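Local coordinates for Glyoxalase/Bleomycin resistance protein (Bacillus cereus ATCC 14579, PDB 1XQA), which is of uncertain function but binds a magnesium ion and belongs to the glyoxalase/bleomycin resistance/dioxygenase superfamily, so is possibly a metal-dependent glyoxalase, at residues E22-L27 with K82-L87. Numbering follows the deposited sequence.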
loop_
_atom_site.group_PDB
_atom_site.type_symbol
_atom_site.label_atom_id
_atom_site.label_comp_id
_atom_site.label_asym_id
_atom_site.label_seq_id
_atom_site.Cartn_x
_atom_site.Cartn_y
_atom_site.Cartn_z
ATOM N N GLU A 22 -4.677 1.538 0.770
ATOM C CA GLU A 22 -3.690 0.667 0.118
ATOM C C GLU A 22 -2.525 0.334 1.023
ATOM O O GLU A 22 -2.186 -0.832 1.194
ATOM C CB GLU A 22 -3.178 1.294 -1.177
ATOM C CG GLU A 22 -4.251 1.303 -2.243
ATOM C CD GLU A 22 -3.920 2.182 -3.429
ATOM O OE1 GLU A 22 -2.966 2.983 -3.357
ATOM O OE2 GLU A 22 -4.652 2.088 -4.427
ATOM N N LYS A 23 -1.927 1.357 1.619
ATOM C CA LYS A 23 -0.734 1.167 2.432
ATOM C C LYS A 23 -0.982 0.340 3.691
ATOM O O LYS A 23 -0.254 -0.627 3.958
ATOM C CB LYS A 23 -0.141 2.521 2.818
ATOM C CG LYS A 23 1.225 2.389 3.504
ATOM C CD LYS A 23 1.870 3.721 3.695
ATOM C CE LYS A 23 3.193 3.540 4.406
ATOM N NZ LYS A 23 4.012 4.797 4.384
ATOM N N TYR A 24 -2.011 0.705 4.451
ATOM C CA TYR A 24 -2.217 0.107 5.782
ATOM C C TYR A 24 -3.194 -1.076 5.819
ATOM O O TYR A 24 -3.118 -1.933 6.714
ATOM C CB TYR A 24 -2.602 1.192 6.802
ATOM C CG TYR A 24 -1.489 2.194 6.969
ATOM C CD1 TYR A 24 -0.349 1.877 7.721
ATOM C CD2 TYR A 24 -1.534 3.429 6.326
ATOM C CE1 TYR A 24 0.701 2.777 7.837
ATOM C CE2 TYR A 24 -0.480 4.347 6.450
ATOM C CZ TYR A 24 0.628 4.006 7.210
ATOM O OH TYR A 24 1.657 4.910 7.316
ATOM N N PHE A 25 -4.103 -1.143 4.850
ATOM C CA PHE A 25 -5.141 -2.168 4.924
ATOM C C PHE A 25 -5.174 -3.093 3.721
ATOM O O PHE A 25 -6.018 -3.979 3.624
ATOM C CB PHE A 25 -6.492 -1.541 5.260
ATOM C CG PHE A 25 -6.492 -0.869 6.588
ATOM C CD1 PHE A 25 -6.583 -1.630 7.752
ATOM C CD2 PHE A 25 -6.289 0.504 6.690
ATOM C CE1 PHE A 25 -6.523 -1.025 8.998
ATOM C CE2 PHE A 25 -6.226 1.119 7.939
ATOM C CZ PHE A 25 -6.350 0.349 9.090
ATOM N N GLY A 26 -4.222 -2.908 2.822
ATOM C CA GLY A 26 -4.047 -3.833 1.705
ATOM C C GLY A 26 -5.169 -3.861 0.681
ATOM O O GLY A 26 -5.276 -4.819 -0.083
ATOM N N LEU A 27 -5.996 -2.818 0.639
ATOM C CA LEU A 27 -7.075 -2.751 -0.352
ATOM C C LEU A 27 -6.487 -2.491 -1.731
ATOM O O LEU A 27 -5.402 -1.920 -1.850
ATOM C CB LEU A 27 -8.094 -1.651 0.013
ATOM C CG LEU A 27 -8.853 -1.744 1.346
ATOM C CD1 LEU A 27 -10.025 -0.772 1.334
ATOM C CD2 LEU A 27 -9.335 -3.178 1.605
ATOM N N LYS A 82 1.546 4.798 14.147
ATOM C CA LYS A 82 2.230 5.695 15.084
ATOM C C LYS A 82 3.567 6.194 14.524
ATOM O O LYS A 82 3.831 7.403 14.507
ATOM C CB LYS A 82 2.458 4.987 16.426
ATOM C CG LYS A 82 2.981 5.906 17.537
ATOM C CD LYS A 82 3.079 5.163 18.862
ATOM C CE LYS A 82 3.548 6.093 19.969
ATOM N NZ LYS A 82 4.129 5.310 21.105
ATOM N N GLU A 83 4.409 5.264 14.068
ATOM C CA GLU A 83 5.709 5.612 13.480
ATOM C C GLU A 83 5.595 6.477 12.250
ATOM O O GLU A 83 6.504 7.237 11.941
ATOM C CB GLU A 83 6.475 4.366 13.079
ATOM C CG GLU A 83 6.877 3.521 14.241
ATOM C CD GLU A 83 7.498 2.218 13.810
ATOM O OE1 GLU A 83 7.442 1.879 12.608
ATOM O OE2 GLU A 83 8.032 1.531 14.691
ATOM N N ASP A 84 4.489 6.338 11.543
ATOM C CA ASP A 84 4.274 7.067 10.309
ATOM C C ASP A 84 3.527 8.385 10.533
ATOM O O ASP A 84 3.165 9.070 9.576
ATOM C CB ASP A 84 3.543 6.189 9.290
ATOM C CG ASP A 84 4.385 5.025 8.800
ATOM O OD1 ASP A 84 5.598 4.935 9.149
ATOM O OD2 ASP A 84 3.831 4.187 8.055
ATOM N N GLY A 85 3.301 8.741 11.796
ATOM C CA GLY A 85 2.807 10.079 12.128
ATOM C C GLY A 85 1.318 10.213 12.335
ATOM O O GLY A 85 0.805 11.334 12.433
ATOM N N PHE A 86 0.614 9.083 12.395
ATOM C CA PHE A 86 -0.802 9.093 12.732
ATOM C C PHE A 86 -0.974 8.987 14.245
ATOM O O PHE A 86 -0.234 8.284 14.933
ATOM C CB PHE A 86 -1.568 7.996 11.996
ATOM C CG PHE A 86 -1.532 8.143 10.498
ATOM C CD1 PHE A 86 -2.488 8.904 9.837
ATOM C CD2 PHE A 86 -0.520 7.562 9.761
ATOM C CE1 PHE A 86 -2.442 9.069 8.437
ATOM C CE2 PHE A 86 -0.457 7.706 8.371
ATOM C CZ PHE A 86 -1.423 8.465 7.707
ATOM N N LEU A 87 -1.964 9.698 14.751
ATOM C CA LEU A 87 -2.193 9.757 16.184
ATOM C C LEU A 87 -3.076 8.588 16.622
ATOM O O LEU A 87 -4.278 8.527 16.358
ATOM C CB LEU A 87 -2.750 11.128 16.576
ATOM C CG LEU A 87 -2.028 12.349 15.978
ATOM C CD1 LEU A 87 -2.655 13.646 16.498
ATOM C CD2 LEU A 87 -0.505 12.364 16.224
#
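Tyr-24 and Asp-84 join the C-terminal ends of helices 14-25 and 71-83, one from each half of the paired beta-alpha-beta-beta-beta arrangement of the vicinal oxygen chelate fold, and illustrate how one carboxylate can serve two interfaces. Tyr-24 OH donates a hydrogen bond to Asp-84 OD2, 2.4 Å away, a separation so unusually short that its exact length should be read with caution. That oxygen sits at the edge of the phenol ring, in its plane, whereas the carboxylate as a whole is turned 56° from the ring. Lys-23 forms a long salt bridge to the same oxygen, NZ to Asp-84 OD2 3.7 Å, although the place of this NZ is less sure. With CG anti to the backbone N (chi1 -172°) and an extended chain beyond it, this lysine runs beside the tyrosine and places its CG over one face of that ring. The other carboxylate oxygen, OD1, takes salt bridges from Lys-76 and Arg-80 of the second subunit; these two positive charges would probably favour an ionised aspartate. Beside the polar pair, the Phe-86 ring meets that of Tyr-24 obliquely, with ring centroids 5.7 Å apart, and both rings also meet Phe-20 of helix 14-25 and touch Leu-81. A Schellman motif with Gly-85 as its positive-phi residue satisfies the backbone at the end of helix 71-83: Phe-86 N bonds to Leu-81 O, and Gly-85 N to Lys-82 O at 3.1 Å. From this turn Phe-86 extends toward Tyr-24, its CE2 3.9 Å from Tyr-24 CE2.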